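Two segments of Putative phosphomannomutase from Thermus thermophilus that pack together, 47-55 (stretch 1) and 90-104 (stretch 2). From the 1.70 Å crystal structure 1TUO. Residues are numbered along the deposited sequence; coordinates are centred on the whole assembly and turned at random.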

# COMPACT_ATOMS: atom_id res chain seq x y z
N GLY A 47 19.95 -11.19 18.99
CA GLY A 47 21.04 -11.79 18.24
C GLY A 47 21.70 -10.90 17.20
O GLY A 47 22.57 -11.35 16.46
N GLY A 48 21.27 -9.64 17.13
CA GLY A 48 21.87 -8.73 16.16
C GLY A 48 21.60 -9.17 14.73
O GLY A 48 20.55 -9.75 14.44
N GLY A 49 22.54 -8.90 13.84
CA GLY A 49 22.38 -9.29 12.46
C GLY A 49 22.47 -8.13 11.49
O GLY A 49 22.98 -7.06 11.82
N LEU A 50 21.97 -8.35 10.28
CA LEU A 50 21.98 -7.34 9.23
C LEU A 50 20.67 -6.56 9.23
O LEU A 50 19.59 -7.11 9.46
CB LEU A 50 22.14 -8.02 7.87
CG LEU A 50 21.91 -7.13 6.64
CD1 LEU A 50 23.02 -6.12 6.54
CD2 LEU A 50 21.85 -8.01 5.39
N VAL A 51 20.76 -5.26 8.98
CA VAL A 51 19.57 -4.41 8.93
C VAL A 51 19.64 -3.65 7.62
O VAL A 51 20.70 -3.13 7.27
CB VAL A 51 19.52 -3.37 10.07
CG1 VAL A 51 18.26 -2.52 9.94
CG2 VAL A 51 19.55 -4.07 11.42
N VAL A 52 18.52 -3.61 6.91
CA VAL A 52 18.47 -2.88 5.65
C VAL A 52 17.67 -1.61 5.89
O VAL A 52 16.60 -1.65 6.50
CB VAL A 52 17.79 -3.71 4.55
CG1 VAL A 52 17.88 -2.98 3.22
CG2 VAL A 52 18.49 -5.07 4.43
N VAL A 53 18.20 -0.48 5.44
CA VAL A 53 17.53 0.81 5.61
C VAL A 53 17.22 1.41 4.25
O VAL A 53 18.01 1.29 3.31
CB VAL A 53 18.43 1.81 6.38
CG1 VAL A 53 17.73 3.17 6.51
CG2 VAL A 53 18.75 1.26 7.77
N GLY A 54 16.06 2.04 4.13
CA GLY A 54 15.69 2.67 2.87
C GLY A 54 14.97 3.97 3.14
O GLY A 54 14.61 4.26 4.29
N HIS A 55 14.77 4.77 2.10
CA HIS A 55 14.05 6.04 2.26
C HIS A 55 13.30 6.38 0.98
O HIS A 55 13.62 5.85 -0.08
CB HIS A 55 15.05 7.16 2.58
CG HIS A 55 16.01 7.44 1.47
ND1 HIS A 55 15.72 8.30 0.43
CD2 HIS A 55 17.27 6.99 1.24
CE1 HIS A 55 16.76 8.37 -0.39
NE2 HIS A 55 17.71 7.59 0.09
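Stretch 2 90-104: LLSFAVRHLKAAGGA

Stretch 2 packs on stretch 1 as a helix-turn-strand unit: its strand pairs in parallel with strand 50-55, and its helix covers one face of that strand. Helix 90-97 runs nearly antiparallel to strand 50-55, at 166°, with the axes 8.3 Å apart at closest approach. The helix ends in a Schellman motif. Lys99 has positive phi, Ala100 N bonds back to Val95 O at 2.9 Å, and the chain turns into strand 102-104. This strand is extended and crosses strand 50-55 at -25°, with a closest axis approach of 4.6 Å.

Val51 pairs with Gly102, Val52 with Gly103 and Val53 with Ala104. Four backbone hydrogen bonds fix the register: Ala101 N to Leu50 O (2.7 Å), Val52 N to Gly102 O (3.1 Å), Ala104 N to Val52 O (2.9 Å) and Gly54 N to Ala104 O (3.0 Å). A water accepts from Leu50 N and donates to Lys99 O.

Val52 points to the helix side and is the centre of the apolar packing. Its CG1 lies 3.4 Å from Leu91 CD2 and 3.9 Å from Ala94 CB. Its CG2 meets Ala100 CB at 3.8 Å and Leu98 CD1 at 4.0 Å. Leu50 CD2 reaches Leu98 CB at 3.7 Å. Gly103 leaves room for the helix: a CB there would clash with Val95 CG2.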

# COMPACT_ATOMS: atom_id res chain seq x y z
N LEU A 90 10.53 -2.56 -2.30
CA LEU A 90 11.91 -2.91 -2.61
C LEU A 90 12.68 -3.08 -1.30
O LEU A 90 13.52 -3.98 -1.15
CB LEU A 90 12.58 -1.82 -3.46
CG LEU A 90 14.10 -1.96 -3.67
CD1 LEU A 90 14.41 -3.33 -4.26
CD2 LEU A 90 14.61 -0.86 -4.60
N LEU A 91 12.42 -2.21 -0.33
CA LEU A 91 13.10 -2.32 0.96
C LEU A 91 12.69 -3.63 1.62
O LEU A 91 13.53 -4.38 2.13
CB LEU A 91 12.75 -1.12 1.84
CG LEU A 91 13.35 -1.00 3.26
CD1 LEU A 91 12.55 -1.85 4.23
CD2 LEU A 91 14.82 -1.40 3.25
N SER A 92 11.40 -3.94 1.61
CA SER A 92 10.93 -5.18 2.22
C SER A 92 11.53 -6.39 1.50
O SER A 92 11.91 -7.38 2.13
CB SER A 92 9.40 -5.25 2.20
OG SER A 92 8.84 -4.25 3.04
N PHE A 93 11.63 -6.30 0.18
CA PHE A 93 12.22 -7.39 -0.58
C PHE A 93 13.69 -7.56 -0.19
O PHE A 93 14.17 -8.68 -0.00
CB PHE A 93 12.14 -7.09 -2.08
CG PHE A 93 13.14 -7.86 -2.90
CD1 PHE A 93 12.95 -9.21 -3.17
CD2 PHE A 93 14.31 -7.25 -3.35
CE1 PHE A 93 13.91 -9.94 -3.88
CE2 PHE A 93 15.27 -7.96 -4.06
CZ PHE A 93 15.07 -9.32 -4.32
N ALA A 94 14.40 -6.44 -0.08
CA ALA A 94 15.81 -6.46 0.26
C ALA A 94 16.05 -7.14 1.60
O ALA A 94 17.01 -7.89 1.77
CB ALA A 94 16.36 -5.03 0.29
N VAL A 95 15.17 -6.89 2.56
CA VAL A 95 15.31 -7.52 3.86
C VAL A 95 15.31 -9.04 3.75
O VAL A 95 16.16 -9.71 4.33
CB VAL A 95 14.17 -7.09 4.80
CG1 VAL A 95 14.16 -7.97 6.05
CG2 VAL A 95 14.34 -5.63 5.20
N ARG A 96 14.36 -9.57 2.99
CA ARG A 96 14.26 -11.02 2.83
C ARG A 96 15.38 -11.56 1.94
O ARG A 96 15.99 -12.59 2.25
CB ARG A 96 12.89 -11.37 2.25
CG ARG A 96 12.62 -12.85 2.07
CD ARG A 96 11.29 -13.07 1.37
NE ARG A 96 11.13 -14.44 0.90
CZ ARG A 96 9.79 -14.59 0.84
NH1 ARG A 96 8.80 -13.73 1.00
NH2 ARG A 96 9.58 -15.75 0.21
N HIS A 97 15.65 -10.85 0.85
CA HIS A 97 16.68 -11.27 -0.09
C HIS A 97 18.08 -11.34 0.53
O HIS A 97 18.86 -12.24 0.24
CB HIS A 97 16.70 -10.32 -1.29
CG HIS A 97 17.58 -10.78 -2.41
ND1 HIS A 97 18.80 -10.20 -2.68
CD2 HIS A 97 17.42 -11.75 -3.34
CE1 HIS A 97 19.35 -10.79 -3.73
NE2 HIS A 97 18.53 -11.74 -4.15
N LEU A 98 18.38 -10.38 1.40
CA LEU A 98 19.69 -10.33 2.06
C LEU A 98 19.73 -11.10 3.37
O LEU A 98 20.74 -11.10 4.08
CB LEU A 98 20.10 -8.88 2.30
CG LEU A 98 20.32 -8.03 1.04
CD1 LEU A 98 20.69 -6.62 1.43
CD2 LEU A 98 21.44 -8.66 0.19
N LYS A 99 18.62 -11.76 3.70
CA LYS A 99 18.49 -12.54 4.93
C LYS A 99 18.82 -11.70 6.15
O LYS A 99 19.52 -12.14 7.07
CB LYS A 99 19.39 -13.78 4.86
CG LYS A 99 19.23 -14.55 3.55
CD LYS A 99 19.68 -16.01 3.67
CE LYS A 99 18.73 -16.80 4.56
NZ LYS A 99 17.79 -17.64 3.75
N ALA A 100 18.29 -10.48 6.16
CA ALA A 100 18.51 -9.55 7.25
C ALA A 100 17.59 -9.84 8.43
O ALA A 100 16.57 -10.52 8.29
CB ALA A 100 18.28 -8.12 6.76
N ALA A 101 17.95 -9.31 9.59
CA ALA A 101 17.16 -9.49 10.80
C ALA A 101 15.96 -8.55 10.75
O ALA A 101 14.97 -8.75 11.45
CB ALA A 101 18.02 -9.19 12.02
N GLY A 102 16.06 -7.52 9.93
CA GLY A 102 14.95 -6.58 9.81
C GLY A 102 15.29 -5.43 8.90
O GLY A 102 16.37 -5.37 8.34
N GLY A 103 14.35 -4.49 8.78
CA GLY A 103 14.56 -3.33 7.93
C GLY A 103 13.84 -2.12 8.48
O GLY A 103 12.87 -2.25 9.23
N ALA A 104 14.32 -0.94 8.10
CA ALA A 104 13.71 0.31 8.54
C ALA A 104 13.52 1.16 7.30
O ALA A 104 14.45 1.33 6.52
CB ALA A 104 14.62 1.02 9.53
O HOH W 1 21.09 -10.95 9.44